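Local coordinates for glutamyl-tRNA(Gln) amidotransferase subunit B, mitochondrial (Saccharomyces cerevisiae, PDB 4N0H), which serves as the GatB-family subunit of a multi-chain mitochondrial amidotransferase, folded around a large mixed beta sheet flanked by helices, at residues L24-K29 with V62-A67; N83-F88 with Y293-P298; Q87-H92 with Y285-E290; R109-G114 with L136-E141. One frame throughout, in Å; residues are numbered along the deposited sequence.

Contact 1 of 4, residues L24-K29 with V62-A67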
loop_
_atom_site.group_PDB
_atom_site.type_symbol
_atom_site.label_atom_id
_atom_site.label_comp_id
_atom_site.label_asym_id
_atom_site.label_seq_id
_atom_site.Cartn_x
_atom_site.Cartn_y
_atom_site.Cartn_z
ATOM N N LEU B 24 18.544 -15.705 -9.168
ATOM C CA LEU B 24 17.892 -16.474 -10.221
ATOM C C LEU B 24 18.216 -15.892 -11.592
ATOM O O LEU B 24 18.312 -14.676 -11.750
ATOM C CB LEU B 24 16.376 -16.508 -10.008
ATOM C CG LEU B 24 15.889 -17.166 -8.714
ATOM C CD1 LEU B 24 14.378 -17.330 -8.737
ATOM C CD2 LEU B 24 16.576 -18.507 -8.490
ATOM N N ASN B 25 18.394 -16.757 -12.583
ATOM C CA ASN B 25 18.618 -16.277 -13.941
ATOM C C ASN B 25 17.345 -16.294 -14.785
ATOM O O ASN B 25 17.318 -16.828 -15.892
ATOM C CB ASN B 25 19.777 -17.013 -14.632
ATOM C CG ASN B 25 19.669 -18.518 -14.522
ATOM O OD1 ASN B 25 20.681 -19.218 -14.431
ATOM N ND2 ASN B 25 18.444 -19.030 -14.526
ATOM N N THR B 26 16.286 -15.714 -14.237
ATOM C CA THR B 26 15.098 -15.417 -15.018
ATOM C C THR B 26 15.484 -14.341 -16.021
ATOM O O THR B 26 16.438 -13.592 -15.799
ATOM C CB THR B 26 13.967 -14.885 -14.125
ATOM O OG1 THR B 26 14.444 -13.758 -13.388
ATOM C CG2 THR B 26 13.509 -15.961 -13.148
ATOM N N LYS B 27 14.753 -14.263 -17.127
ATOM C CA LYS B 27 15.041 -13.257 -18.140
ATOM C C LYS B 27 14.876 -11.843 -17.581
ATOM O O LYS B 27 15.701 -10.962 -17.829
ATOM C CB LYS B 27 14.143 -13.449 -19.362
ATOM C CG LYS B 27 14.448 -12.496 -20.506
ATOM C CD LYS B 27 13.574 -12.801 -21.709
ATOM C CE LYS B 27 12.101 -12.815 -21.329
ATOM N NZ LYS B 27 11.230 -13.211 -22.473
ATOM N N ASN B 28 13.809 -11.639 -16.819
ATOM C CA ASN B 28 13.510 -10.328 -16.260
ATOM C C ASN B 28 13.482 -10.358 -14.738
ATOM O O ASN B 28 13.677 -11.411 -14.139
ATOM C CB ASN B 28 12.199 -9.796 -16.845
ATOM C CG ASN B 28 12.274 -9.632 -18.354
ATOM O OD1 ASN B 28 13.334 -9.307 -18.899
ATOM N ND2 ASN B 28 11.162 -9.872 -19.037
ATOM N N LYS B 29 13.254 -9.203 -14.120
ATOM C CA LYS B 29 13.371 -9.070 -12.673
ATOM C C LYS B 29 12.157 -9.606 -11.919
ATOM O O LYS B 29 11.230 -10.128 -12.524
ATOM C CB LYS B 29 13.632 -7.620 -12.289
ATOM C CG LYS B 29 14.965 -7.081 -12.789
ATOM C CD LYS B 29 15.230 -5.722 -12.152
ATOM C CE LYS B 29 16.433 -5.031 -12.759
ATOM N NZ LYS B 29 16.685 -3.754 -12.031
ATOM N N VAL B 62 4.587 -6.107 -9.708
ATOM C CA VAL B 62 3.856 -7.219 -10.325
ATOM C C VAL B 62 4.773 -8.444 -10.369
ATOM O O VAL B 62 5.860 -8.397 -10.956
ATOM C CB VAL B 62 3.384 -6.890 -11.756
ATOM C CG1 VAL B 62 2.718 -8.104 -12.388
ATOM C CG2 VAL B 62 2.434 -5.688 -11.756
ATOM N N LEU B 63 4.343 -9.537 -9.745
ATOM C CA LEU B 63 5.190 -10.722 -9.624
ATOM C C LEU B 63 5.510 -11.397 -10.963
ATOM O O LEU B 63 4.621 -11.661 -11.780
ATOM C CB LEU B 63 4.573 -11.729 -8.646
ATOM C CG LEU B 63 5.393 -12.999 -8.390
ATOM C CD1 LEU B 63 6.780 -12.655 -7.877
ATOM C CD2 LEU B 63 4.658 -13.912 -7.411
ATOM N N ASN B 64 6.800 -11.652 -11.180
ATOM C CA ASN B 64 7.269 -12.428 -12.314
ATOM C C ASN B 64 7.026 -13.904 -12.016
ATOM O O ASN B 64 7.619 -14.460 -11.091
ATOM C CB ASN B 64 8.763 -12.178 -12.524
ATOM C CG ASN B 64 9.310 -12.850 -13.776
ATOM O OD1 ASN B 64 8.740 -13.813 -14.296
ATOM N ND2 ASN B 64 10.430 -12.342 -14.262
ATOM N N LEU B 65 6.156 -14.532 -12.800
ATOM C CA LEU B 65 5.770 -15.919 -12.549
ATOM C C LEU B 65 6.903 -16.913 -12.800
ATOM O O LEU B 65 6.877 -18.035 -12.295
ATOM C CB LEU B 65 4.524 -16.287 -13.359
ATOM C CG LEU B 65 3.290 -15.431 -13.050
ATOM C CD1 LEU B 65 2.100 -15.873 -13.891
ATOM C CD2 LEU B 65 2.938 -15.477 -11.567
ATOM N N GLU B 66 7.905 -16.506 -13.570
ATOM C CA GLU B 66 9.048 -17.379 -13.805
ATOM C C GLU B 66 9.795 -17.679 -12.502
ATOM O O GLU B 66 10.381 -18.755 -12.342
ATOM C CB GLU B 66 9.995 -16.788 -14.858
ATOM C CG GLU B 66 11.028 -17.785 -15.374
ATOM C CD GLU B 66 11.830 -17.260 -16.551
ATOM O OE1 GLU B 66 12.201 -18.076 -17.424
ATOM O OE2 GLU B 66 12.099 -16.038 -16.604
ATOM N N ALA B 67 9.763 -16.731 -11.570
ATOM C CA ALA B 67 10.377 -16.935 -10.260
ATOM C C ALA B 67 9.647 -18.023 -9.472
ATOM O O ALA B 67 10.267 -18.781 -8.723
ATOM C CB ALA B 67 10.414 -15.632 -9.468
HETATM O O HOH W 1 11.526 -13.503 -16.719
#
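Asn64 and Glu66, at the start of helix 65-78, reach across to the backbone of the loop 24-29, and the tight part of the contact lies around their polar ends. The amide ND2 of Asn64 gives a hydrogen bond of 2.9 Å to Lys29 O, which lies almost in the plane of the amide. The other end of this amide, OD1, receives Glu66 N at 2.9 Å and also Gln122 of the neighbouring subunit F. In Glu66, chi1 (-167°) sets CG anti to the backbone N, and the extended chain beyond CG then takes OE2 to Lys27 N at 3.2 Å, where the N-H meets the carboxylate on its syn side but well out of its plane. One water bridges this polar patch, accepting from Asn28 N and Asn64 ND2 and donating to Glu66 OE2 at 2.6 Å. Thr26 and Glu66 run antiparallel past one another: Thr26 CB comes to 3.3 Å from Glu66 OE2 and its methyl CG2 lies against Glu66 CG, while OG1 turns back to donate to Asn28 O at 2.6 Å.

Packing is looser elsewhere. Leu24 CD1 only brushes Ala67 CB at 4.4 Å, and the solvent-exposed Lys27 leads its ammonium away, leaving NZ 6.6 Å from Glu66 OE2. This is an asparagine N-cap, in which one residue both caps helix 65-78 and ties it to a preceding loop.

Contact 2 of 4, residues N83-F88 with Y293-P298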
loop_
_atom_site.group_PDB
_atom_site.type_symbol
_atom_site.label_atom_id
_atom_site.label_comp_id
_atom_site.label_asym_id
_atom_site.label_seq_id
_atom_site.Cartn_x
_atom_site.Cartn_y
_atom_site.Cartn_z
ATOM N N ASN B 83 4.412 -24.373 0.433
ATOM C CA ASN B 83 3.377 -23.766 1.258
ATOM C C ASN B 83 2.080 -23.600 0.470
ATOM O O ASN B 83 2.102 -23.189 -0.689
ATOM C CB ASN B 83 3.850 -22.408 1.782
ATOM C CG ASN B 83 3.317 -22.097 3.166
ATOM O OD1 ASN B 83 2.300 -22.646 3.589
ATOM N ND2 ASN B 83 4.004 -21.211 3.880
ATOM N N SER B 84 0.957 -23.933 1.098
ATOM C CA SER B 84 -0.346 -23.786 0.455
ATOM C C SER B 84 -0.591 -22.328 0.098
ATOM O O SER B 84 -1.090 -22.012 -0.983
ATOM C CB SER B 84 -1.456 -24.296 1.373
ATOM O OG SER B 84 -1.408 -23.639 2.627
ATOM N N ILE B 85 -0.223 -21.443 1.017
ATOM C CA ILE B 85 -0.265 -20.010 0.780
ATOM C C ILE B 85 1.081 -19.412 1.164
ATOM O O ILE B 85 1.548 -19.598 2.287
ATOM C CB ILE B 85 -1.336 -19.326 1.650
ATOM C CG1 ILE B 85 -2.737 -19.823 1.286
ATOM C CG2 ILE B 85 -1.254 -17.812 1.513
ATOM C CD1 ILE B 85 -3.238 -19.310 -0.040
ATOM N N SER B 86 1.716 -18.708 0.235
ATOM C CA SER B 86 2.844 -17.867 0.613
ATOM C C SER B 86 2.573 -16.410 0.241
ATOM O O SER B 86 1.669 -16.112 -0.544
ATOM C CB SER B 86 4.177 -18.381 0.045
ATOM O OG SER B 86 4.220 -18.303 -1.368
ATOM N N GLN B 87 3.344 -15.507 0.830
ATOM C CA GLN B 87 3.109 -14.084 0.662
ATOM C C GLN B 87 4.422 -13.339 0.784
ATOM O O GLN B 87 5.408 -13.875 1.302
ATOM C CB GLN B 87 2.143 -13.577 1.736
ATOM C CG GLN B 87 2.602 -13.888 3.149
ATOM C CD GLN B 87 1.900 -13.054 4.209
ATOM O OE1 GLN B 87 0.686 -12.844 4.154
ATOM N NE2 GLN B 87 2.671 -12.564 5.181
ATOM N N PHE B 88 4.436 -12.103 0.300
ATOM C CA PHE B 88 5.599 -11.247 0.436
ATOM C C PHE B 88 5.363 -10.205 1.518
ATOM O O PHE B 88 4.268 -9.658 1.629
ATOM C CB PHE B 88 5.920 -10.568 -0.895
ATOM C CG PHE B 88 6.441 -11.508 -1.936
ATOM C CD1 PHE B 88 5.580 -12.134 -2.817
ATOM C CD2 PHE B 88 7.793 -11.788 -2.014
ATOM C CE1 PHE B 88 6.061 -13.010 -3.772
ATOM C CE2 PHE B 88 8.279 -12.665 -2.967
ATOM C CZ PHE B 88 7.413 -13.274 -3.844
ATOM N N TYR B 293 -1.680 -13.242 -2.524
ATOM C CA TYR B 293 -1.046 -14.448 -2.002
ATOM C C TYR B 293 -0.586 -15.335 -3.153
ATOM O O TYR B 293 -1.173 -15.314 -4.234
ATOM C CB TYR B 293 -2.036 -15.259 -1.166
ATOM C CG TYR B 293 -2.475 -14.626 0.133
ATOM C CD1 TYR B 293 -1.557 -14.062 1.009
ATOM C CD2 TYR B 293 -3.816 -14.609 0.488
ATOM C CE1 TYR B 293 -1.968 -13.491 2.203
ATOM C CE2 TYR B 293 -4.236 -14.043 1.674
ATOM C CZ TYR B 293 -3.314 -13.485 2.528
ATOM O OH TYR B 293 -3.754 -12.925 3.708
ATOM N N ILE B 294 0.468 -16.111 -2.924
ATOM C CA ILE B 294 0.818 -17.187 -3.837
ATOM C C ILE B 294 -0.008 -18.404 -3.429
ATOM O O ILE B 294 0.223 -18.982 -2.370
ATOM C CB ILE B 294 2.321 -17.529 -3.766
ATOM C CG1 ILE B 294 3.158 -16.370 -4.311
ATOM C CG2 ILE B 294 2.635 -18.818 -4.535
ATOM C CD1 ILE B 294 4.647 -16.624 -4.264
ATOM N N ASN B 295 -0.978 -18.772 -4.260
ATOM C CA ASN B 295 -1.857 -19.904 -3.974
ATOM C C ASN B 295 -1.868 -20.890 -5.132
ATOM O O ASN B 295 -2.665 -20.764 -6.057
ATOM C CB ASN B 295 -3.277 -19.412 -3.687
ATOM C CG ASN B 295 -4.215 -20.532 -3.275
ATOM O OD1 ASN B 295 -3.788 -21.657 -3.007
ATOM N ND2 ASN B 295 -5.503 -20.225 -3.216
ATOM N N LEU B 296 -0.975 -21.873 -5.080
ATOM C CA LEU B 296 -0.785 -22.784 -6.199
ATOM C C LEU B 296 -1.729 -23.977 -6.110
ATOM O O LEU B 296 -1.944 -24.532 -5.034
ATOM C CB LEU B 296 0.671 -23.252 -6.243
ATOM C CG LEU B 296 1.646 -22.068 -6.257
ATOM C CD1 LEU B 296 3.076 -22.524 -6.043
ATOM C CD2 LEU B 296 1.514 -21.296 -7.556
ATOM N N ALA B 297 -2.304 -24.352 -7.248
ATOM C CA ALA B 297 -3.166 -25.525 -7.308
ATOM C C ALA B 297 -2.289 -26.765 -7.297
ATOM O O ALA B 297 -1.135 -26.709 -7.723
ATOM C CB ALA B 297 -4.027 -25.496 -8.561
ATOM N N PRO B 298 -2.827 -27.886 -6.790
ATOM C CA PRO B 298 -2.084 -29.149 -6.736
ATOM C C PRO B 298 -1.444 -29.557 -8.070
ATOM O O PRO B 298 -0.395 -30.199 -8.051
ATOM C CB PRO B 298 -3.151 -30.176 -6.318
ATOM C CG PRO B 298 -4.434 -29.397 -6.097
ATOM C CD PRO B 298 -4.073 -27.953 -6.010
HETATM O O HOH W 2 0.818 -21.697 -2.798
#
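Ser86 and Ile294 pair through two backbone hydrogen bonds, Ile294 N to Ser86 O at 2.7 Å and Ser86 N to Ile294 O at 3.0 Å, which make a single antiparallel bridge of the hydrogen-bonded type between two otherwise irregular segments. The CA-H group of Ile85 also points at Ile294 O. Next to the bridge a water accepts from Leu296 N and sits 2.7 Å from Ser84 O, filling in where the chains separate.

Outward from the backbone, Ile85 lays CG2 on the Tyr293 ring as an off-centre CH-pi contact, 4.1 Å from the centroid and 29° off the normal. Its other branch ends in CD1, 3.6 Å from Asn295 CG. Gln87 runs beside the same tyrosine, its amide within 17° of the ring plane and OE1 at the ring edge, 3.4 Å from CE1. On the other side of the bridge Ser86 OG lies 3.2 Å from Ile294 CB, and Phe88 CE1 touches Ile294 CD1 at 3.9 Å. Asn295 also binds the neighbouring subunit F through its backbone. Main-chain groups and a water thus supply the hydrogen bonds between the two segments, while the side chains meet mostly through carbon.

Contact 3 of 4, residues Q87-H92 with Y285-E290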
loop_
_atom_site.group_PDB
_atom_site.type_symbol
_atom_site.label_atom_id
_atom_site.label_comp_id
_atom_site.label_asym_id
_atom_site.label_seq_id
_atom_site.Cartn_x
_atom_site.Cartn_y
_atom_site.Cartn_z
ATOM N N GLN B 87 3.344 -15.507 0.830
ATOM C CA GLN B 87 3.109 -14.084 0.662
ATOM C C GLN B 87 4.422 -13.339 0.784
ATOM O O GLN B 87 5.408 -13.875 1.302
ATOM C CB GLN B 87 2.143 -13.577 1.736
ATOM C CG GLN B 87 2.602 -13.888 3.149
ATOM C CD GLN B 87 1.900 -13.054 4.209
ATOM O OE1 GLN B 87 0.686 -12.844 4.154
ATOM N NE2 GLN B 87 2.671 -12.564 5.181
ATOM N N PHE B 88 4.436 -12.103 0.300
ATOM C CA PHE B 88 5.599 -11.247 0.436
ATOM C C PHE B 88 5.363 -10.205 1.518
ATOM O O PHE B 88 4.268 -9.658 1.629
ATOM C CB PHE B 88 5.920 -10.568 -0.895
ATOM C CG PHE B 88 6.441 -11.508 -1.936
ATOM C CD1 PHE B 88 5.580 -12.134 -2.817
ATOM C CD2 PHE B 88 7.793 -11.788 -2.014
ATOM C CE1 PHE B 88 6.061 -13.010 -3.772
ATOM C CE2 PHE B 88 8.279 -12.665 -2.967
ATOM C CZ PHE B 88 7.413 -13.274 -3.844
ATOM N N ASP B 89 6.396 -9.928 2.305
ATOM C CA ASP B 89 6.312 -8.928 3.365
ATOM C C ASP B 89 7.348 -7.838 3.138
ATOM O O ASP B 89 8.338 -8.052 2.444
ATOM C CB ASP B 89 6.536 -9.575 4.733
ATOM C CG ASP B 89 5.785 -10.887 4.886
ATOM O OD1 ASP B 89 6.450 -11.947 4.947
ATOM O OD2 ASP B 89 4.533 -10.858 4.935
ATOM N N ARG B 90 7.114 -6.672 3.727
ATOM C CA ARG B 90 8.041 -5.553 3.621
ATOM C C ARG B 90 8.989 -5.512 4.816
ATOM O O ARG B 90 8.553 -5.457 5.966
ATOM C CB ARG B 90 7.272 -4.235 3.531
ATOM C CG ARG B 90 6.329 -4.169 2.347
ATOM C CD ARG B 90 5.583 -2.848 2.298
ATOM N NE ARG B 90 4.759 -2.747 1.099
ATOM C CZ ARG B 90 3.948 -1.725 0.839
ATOM N NH1 ARG B 90 3.859 -0.718 1.694
ATOM N NH2 ARG B 90 3.231 -1.707 -0.278
ATOM N N LYS B 91 10.287 -5.545 4.529
ATOM C CA LYS B 91 11.322 -5.434 5.546
ATOM C C LYS B 91 11.895 -4.026 5.457
ATOM O O LYS B 91 12.582 -3.701 4.491
ATOM C CB LYS B 91 12.413 -6.479 5.297
ATOM C CG LYS B 91 13.615 -6.397 6.232
ATOM C CD LYS B 91 14.674 -7.423 5.831
ATOM C CE LYS B 91 15.860 -7.415 6.782
ATOM N NZ LYS B 91 16.840 -8.488 6.428
ATOM N N HIS B 92 11.608 -3.195 6.456
ATOM C CA HIS B 92 11.873 -1.756 6.365
ATOM C C HIS B 92 13.249 -1.329 6.893
ATOM O O HIS B 92 13.622 -1.671 8.019
ATOM C CB HIS B 92 10.796 -0.958 7.114
ATOM C CG HIS B 92 9.412 -1.110 6.556
ATOM N ND1 HIS B 92 8.506 -2.024 7.049
ATOM C CD2 HIS B 92 8.773 -0.446 5.563
ATOM C CE1 HIS B 92 7.370 -1.922 6.380
ATOM N NE2 HIS B 92 7.508 -0.975 5.469
ATOM N N TYR B 285 8.278 -5.780 9.901
ATOM C CA TYR B 285 7.755 -6.667 8.866
ATOM C C TYR B 285 6.243 -6.521 8.732
ATOM O O TYR B 285 5.504 -6.690 9.699
ATOM C CB TYR B 285 8.092 -8.125 9.174
ATOM C CG TYR B 285 9.566 -8.467 9.094
ATOM C CD1 TYR B 285 10.316 -8.660 10.247
ATOM C CD2 TYR B 285 10.203 -8.613 7.865
ATOM C CE1 TYR B 285 11.657 -8.985 10.185
ATOM C CE2 TYR B 285 11.547 -8.938 7.793
ATOM C CZ TYR B 285 12.267 -9.121 8.959
ATOM O OH TYR B 285 13.604 -9.441 8.900
ATOM N N MET B 286 5.799 -6.195 7.526
ATOM C CA MET B 286 4.385 -6.014 7.234
ATOM C C MET B 286 4.066 -6.765 5.958
ATOM O O MET B 286 4.733 -6.565 4.946
ATOM C CB MET B 286 4.070 -4.526 7.038
ATOM C CG MET B 286 2.590 -4.217 6.847
ATOM S SD MET B 286 2.262 -2.469 6.490
ATOM C CE MET B 286 2.950 -2.319 4.846
ATOM N N PRO B 287 3.052 -7.641 5.998
ATOM C CA PRO B 287 2.623 -8.290 4.756
ATOM C C PRO B 287 2.292 -7.228 3.717
ATOM O O PRO B 287 1.646 -6.234 4.062
ATOM C CB PRO B 287 1.357 -9.031 5.177
ATOM C CG PRO B 287 1.561 -9.312 6.628
ATOM C CD PRO B 287 2.275 -8.101 7.161
ATOM N N ASP B 288 2.752 -7.405 2.482
ATOM C CA ASP B 288 2.484 -6.411 1.455
ATOM C C ASP B 288 0.980 -6.296 1.214
ATOM O O ASP B 288 0.297 -7.302 1.035
ATOM C CB ASP B 288 3.216 -6.732 0.156
ATOM C CG ASP B 288 3.193 -5.575 -0.817
ATOM O OD1 ASP B 288 2.232 -5.481 -1.612
ATOM O OD2 ASP B 288 4.131 -4.754 -0.782
ATOM N N PRO B 289 0.455 -5.064 1.245
ATOM C CA PRO B 289 -0.991 -4.859 1.116
ATOM C C PRO B 289 -1.490 -4.904 -0.325
ATOM O O PRO B 289 -2.703 -4.899 -0.532
ATOM C CB PRO B 289 -1.203 -3.467 1.721
ATOM C CG PRO B 289 0.102 -2.770 1.538
ATOM C CD PRO B 289 1.171 -3.827 1.617
ATOM N N GLU B 290 -0.582 -4.963 -1.296
ATOM C CA GLU B 290 -0.965 -4.959 -2.710
ATOM C C GLU B 290 -0.851 -6.320 -3.397
ATOM O O GLU B 290 -1.716 -6.699 -4.187
ATOM C CB GLU B 290 -0.128 -3.945 -3.486
ATOM C CG GLU B 290 -0.343 -2.510 -3.070
ATOM C CD GLU B 290 0.188 -1.534 -4.102
ATOM O OE1 GLU B 290 1.382 -1.636 -4.463
ATOM O OE2 GLU B 290 -0.595 -0.677 -4.565
HETATM O O HOH W 3 3.140 -3.144 -2.769
#
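Arg90 and Met286 form the hydrogen-bonded pair of a short antiparallel ladder, where strand 286-287 adds to strand 89-92 in the mixed sheet. Arg90 N donates to Met286 O at 2.7 Å and Met286 N returns a longer bond to Arg90 O at 3.3 Å. Beyond the non-hydrogen-bonded pair of Asp89 and Pro287, Asp288 N gives a nearly straight bond (173°) to Phe88 O at 2.8 Å.

The Arg90 side chain, extended from CG to NE, runs beside Met286 and brings its guanidinium to Asp288. Arg90 NE forms a salt bridge of 2.8 Å to Asp288 OD2, and Arg90 NH2 adds a weak bond to the same oxygen at 3.2 Å. The acid lies at the guanidinium edge, yet the two planes are 64° apart, and NE reaches OD2 from above the carboxylate plane. Pro289 CD lies over one guanidinium face, displaced from its centre toward Arg90 NH2 at 3.5 Å, while a water accepts from NH2 beside OD2. Both NH1 and NH2 also bind polar side chains of another protein chain, placing this arginine at a subunit interface. Pointing the opposite way from Arg90, Lys91 lies alongside Tyr285, Lys91 CB being 3.6 Å from Tyr285 CE2, and its ammonium meets the Tyr283 ring in a cation-pi contact.

Asp288 OD1 accepts from Glu290 N at 2.9 Å, an Asx turn directly after strand 286-287.

Contact 4 of 4, residues R109-G114 with L136-E141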
loop_
_atom_site.group_PDB
_atom_site.type_symbol
_atom_site.label_atom_id
_atom_site.label_comp_id
_atom_site.label_asym_id
_atom_site.label_seq_id
_atom_site.Cartn_x
_atom_site.Cartn_y
_atom_site.Cartn_z
ATOM N N ARG B 109 5.526 -16.159 5.693
ATOM C CA ARG B 109 5.051 -17.328 4.956
ATOM C C ARG B 109 5.953 -17.639 3.764
ATOM O O ARG B 109 5.717 -17.166 2.655
ATOM C CB ARG B 109 3.609 -17.122 4.483
ATOM C CG ARG B 109 2.622 -16.802 5.600
ATOM C CD ARG B 109 1.189 -17.016 5.141
ATOM N NE ARG B 109 0.992 -18.373 4.631
ATOM C CZ ARG B 109 0.690 -19.422 5.392
ATOM N NH1 ARG B 109 0.548 -19.275 6.703
ATOM N NH2 ARG B 109 0.530 -20.618 4.841
ATOM N N PRO B 110 6.996 -18.445 3.997
ATOM C CA PRO B 110 7.971 -18.797 2.961
ATOM C C PRO B 110 7.361 -19.685 1.880
ATOM O O PRO B 110 6.330 -20.325 2.112
ATOM C CB PRO B 110 9.057 -19.551 3.743
ATOM C CG PRO B 110 8.352 -20.083 4.950
ATOM C CD PRO B 110 7.325 -19.045 5.301
ATOM N N PHE B 111 7.993 -19.705 0.709
ATOM C CA PHE B 111 7.510 -20.488 -0.424
ATOM C C PHE B 111 7.414 -21.984 -0.110
ATOM O O PHE B 111 6.450 -22.639 -0.496
ATOM C CB PHE B 111 8.402 -20.273 -1.655
ATOM C CG PHE B 111 7.877 -20.936 -2.906
ATOM C CD1 PHE B 111 8.318 -22.200 -3.278
ATOM C CD2 PHE B 111 6.933 -20.302 -3.698
ATOM C CE1 PHE B 111 7.831 -22.813 -4.424
ATOM C CE2 PHE B 111 6.443 -20.908 -4.848
ATOM C CZ PHE B 111 6.888 -22.165 -5.208
ATOM N N ALA B 112 8.420 -22.515 0.578
ATOM C CA ALA B 112 8.458 -23.935 0.920
ATOM C C ALA B 112 9.158 -24.173 2.249
ATOM O O ALA B 112 9.936 -23.342 2.718
ATOM C CB ALA B 112 9.144 -24.737 -0.185
ATOM N N ARG B 113 8.872 -25.319 2.852
ATOM C CA ARG B 113 9.525 -25.712 4.090
ATOM C C ARG B 113 9.940 -27.176 4.020
ATOM O O ARG B 113 9.396 -27.953 3.228
ATOM C CB ARG B 113 8.603 -25.472 5.287
ATOM C CG ARG B 113 8.445 -24.003 5.665
ATOM C CD ARG B 113 7.409 -23.815 6.767
ATOM N NE ARG B 113 6.043 -23.774 6.245
ATOM C CZ ARG B 113 4.955 -24.009 6.974
ATOM N NH1 ARG B 113 5.066 -24.319 8.259
ATOM N NH2 ARG B 113 3.753 -23.944 6.417
ATOM N N GLY B 114 10.909 -27.548 4.847
ATOM C CA GLY B 114 11.398 -28.913 4.868
ATOM C C GLY B 114 12.263 -29.211 3.661
ATOM O O GLY B 114 12.711 -28.301 2.961
ATOM N N LEU B 136 15.436 -25.933 6.346
ATOM C CA LEU B 136 14.413 -25.284 7.156
ATOM C C LEU B 136 13.335 -24.727 6.235
ATOM O O LEU B 136 12.163 -25.102 6.327
ATOM C CB LEU B 136 15.025 -24.145 7.978
ATOM C CG LEU B 136 14.399 -23.699 9.307
ATOM C CD1 LEU B 136 15.030 -22.390 9.759
ATOM C CD2 LEU B 136 12.888 -23.559 9.246
ATOM N N GLN B 137 13.739 -23.826 5.347
ATOM C CA GLN B 137 12.794 -23.164 4.463
ATOM C C GLN B 137 13.454 -22.566 3.225
ATOM O O GLN B 137 14.681 -22.505 3.111
ATOM C CB GLN B 137 12.044 -22.069 5.221
ATOM C CG GLN B 137 12.939 -20.953 5.720
ATOM C CD GLN B 137 12.220 -20.024 6.671
ATOM O OE1 GLN B 137 12.302 -18.806 6.544
ATOM N NE2 GLN B 137 11.510 -20.598 7.639
ATOM N N LEU B 138 12.606 -22.103 2.315
ATOM C CA LEU B 138 13.016 -21.617 1.013
ATOM C C LEU B 138 12.202 -20.349 0.759
ATOM O O LEU B 138 10.976 -20.389 0.815
ATOM C CB LEU B 138 12.677 -22.696 -0.012
ATOM C CG LEU B 138 13.320 -22.793 -1.386
ATOM C CD1 LEU B 138 13.349 -24.257 -1.801
ATOM C CD2 LEU B 138 12.538 -21.969 -2.390
ATOM N N GLN B 139 12.874 -19.224 0.514
ATOM C CA GLN B 139 12.183 -17.936 0.371
ATOM C C GLN B 139 12.553 -17.203 -0.917
ATOM O O GLN B 139 13.708 -17.215 -1.335
ATOM C CB GLN B 139 12.502 -17.016 1.558
ATOM C CG GLN B 139 12.020 -17.511 2.909
ATOM C CD GLN B 139 12.343 -16.540 4.036
ATOM O OE1 GLN B 139 13.124 -15.602 3.861
ATOM N NE2 GLN B 139 11.733 -16.758 5.199
ATOM N N ILE B 140 11.573 -16.548 -1.534
ATOM C CA ILE B 140 11.839 -15.680 -2.677
ATOM C C ILE B 140 11.933 -14.247 -2.172
ATOM O O ILE B 140 11.097 -13.812 -1.378
ATOM C CB ILE B 140 10.715 -15.767 -3.727
ATOM C CG1 ILE B 140 10.552 -17.205 -4.224
ATOM C CG2 ILE B 140 10.989 -14.817 -4.891
ATOM C CD1 ILE B 140 9.236 -17.453 -4.943
ATOM N N GLU B 141 12.947 -13.511 -2.618
ATOM C CA GLU B 141 13.082 -12.116 -2.203
ATOM C C GLU B 141 13.822 -11.236 -3.209
ATOM O O GLU B 141 14.504 -11.733 -4.106
ATOM C CB GLU B 141 13.750 -12.025 -0.829
ATOM C CG GLU B 141 15.154 -12.580 -0.781
ATOM C CD GLU B 141 15.726 -12.559 0.623
ATOM O OE1 GLU B 141 16.954 -12.386 0.765
ATOM O OE2 GLU B 141 14.941 -12.714 1.584
#
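A classic beta bulge sets Phe111 and Ala112 together opposite Leu138 and interrupts the antiparallel pairing of strand 102-120 with strand 130-142. Past the bulge the pairing continues through Arg113 and Gln137. Leu138 N donates to Ala112 O at 3.0 Å, and Leu138 O accepts a weak bond from Ala112 N at 3.3 Å. Two residues on, Gly114 N donates to Leu136 O at 3.1 Å, arriving 54° above the carbonyl plane.

Backbone groups turned from this pairing are taken up by strand 81-82 and the loop after it, and by strand 168-174. Phe111 bonds Asn83 and Arg113 bonds Gln81, while Leu136 and Gln137 both turn to Val173, a second classic bulge. Side chains satisfy others: Asn83 ND2 donates to Pro110 O, and Ile140 N donates to Gln106 OE1.

The side chains divide between the two faces of the ladder. On one, Ala112 CB and Leu138 CB meet at 4.1 Å beneath helix 65-78. On the other, Arg113 CG lies 4.1 Å from Gln137 CB, with the guanidinium bent away, and Pro110 CB approaches Gln139 CG at 3.7 Å. Beside the bulge, chi1 of Phe111 (-174°) puts CG anti to the backbone N. The ring atom CD2 of Phe111 lies 3.9 Å from the Ile140 methyl CD1.

In the fold
From the N terminus, contact 1 closes first, bringing the loop after strand 14-23 against the start of helix 65-78, and is complete before the others begin. Contacts 2 and 3 then open from overlapping segments, sharing Gln87 and Phe88, and close some 200 residues later in reverse order, so that the loop of contact 3 lies within that of contact 2. Contact 4, a local pairing of strands 102-120 and 130-142, falls inside both. Leu63 CD2 meets Phe88 CE1 at 4.0 Å, joining contact 1 to contacts 2 and 3, and Ile85 O probably bonds Arg109 NE at 2.7 Å, joining contact 2 to contact 4. Neighbouring strands 89-92 and 102-120 put contacts 3 and 4 in one sheet.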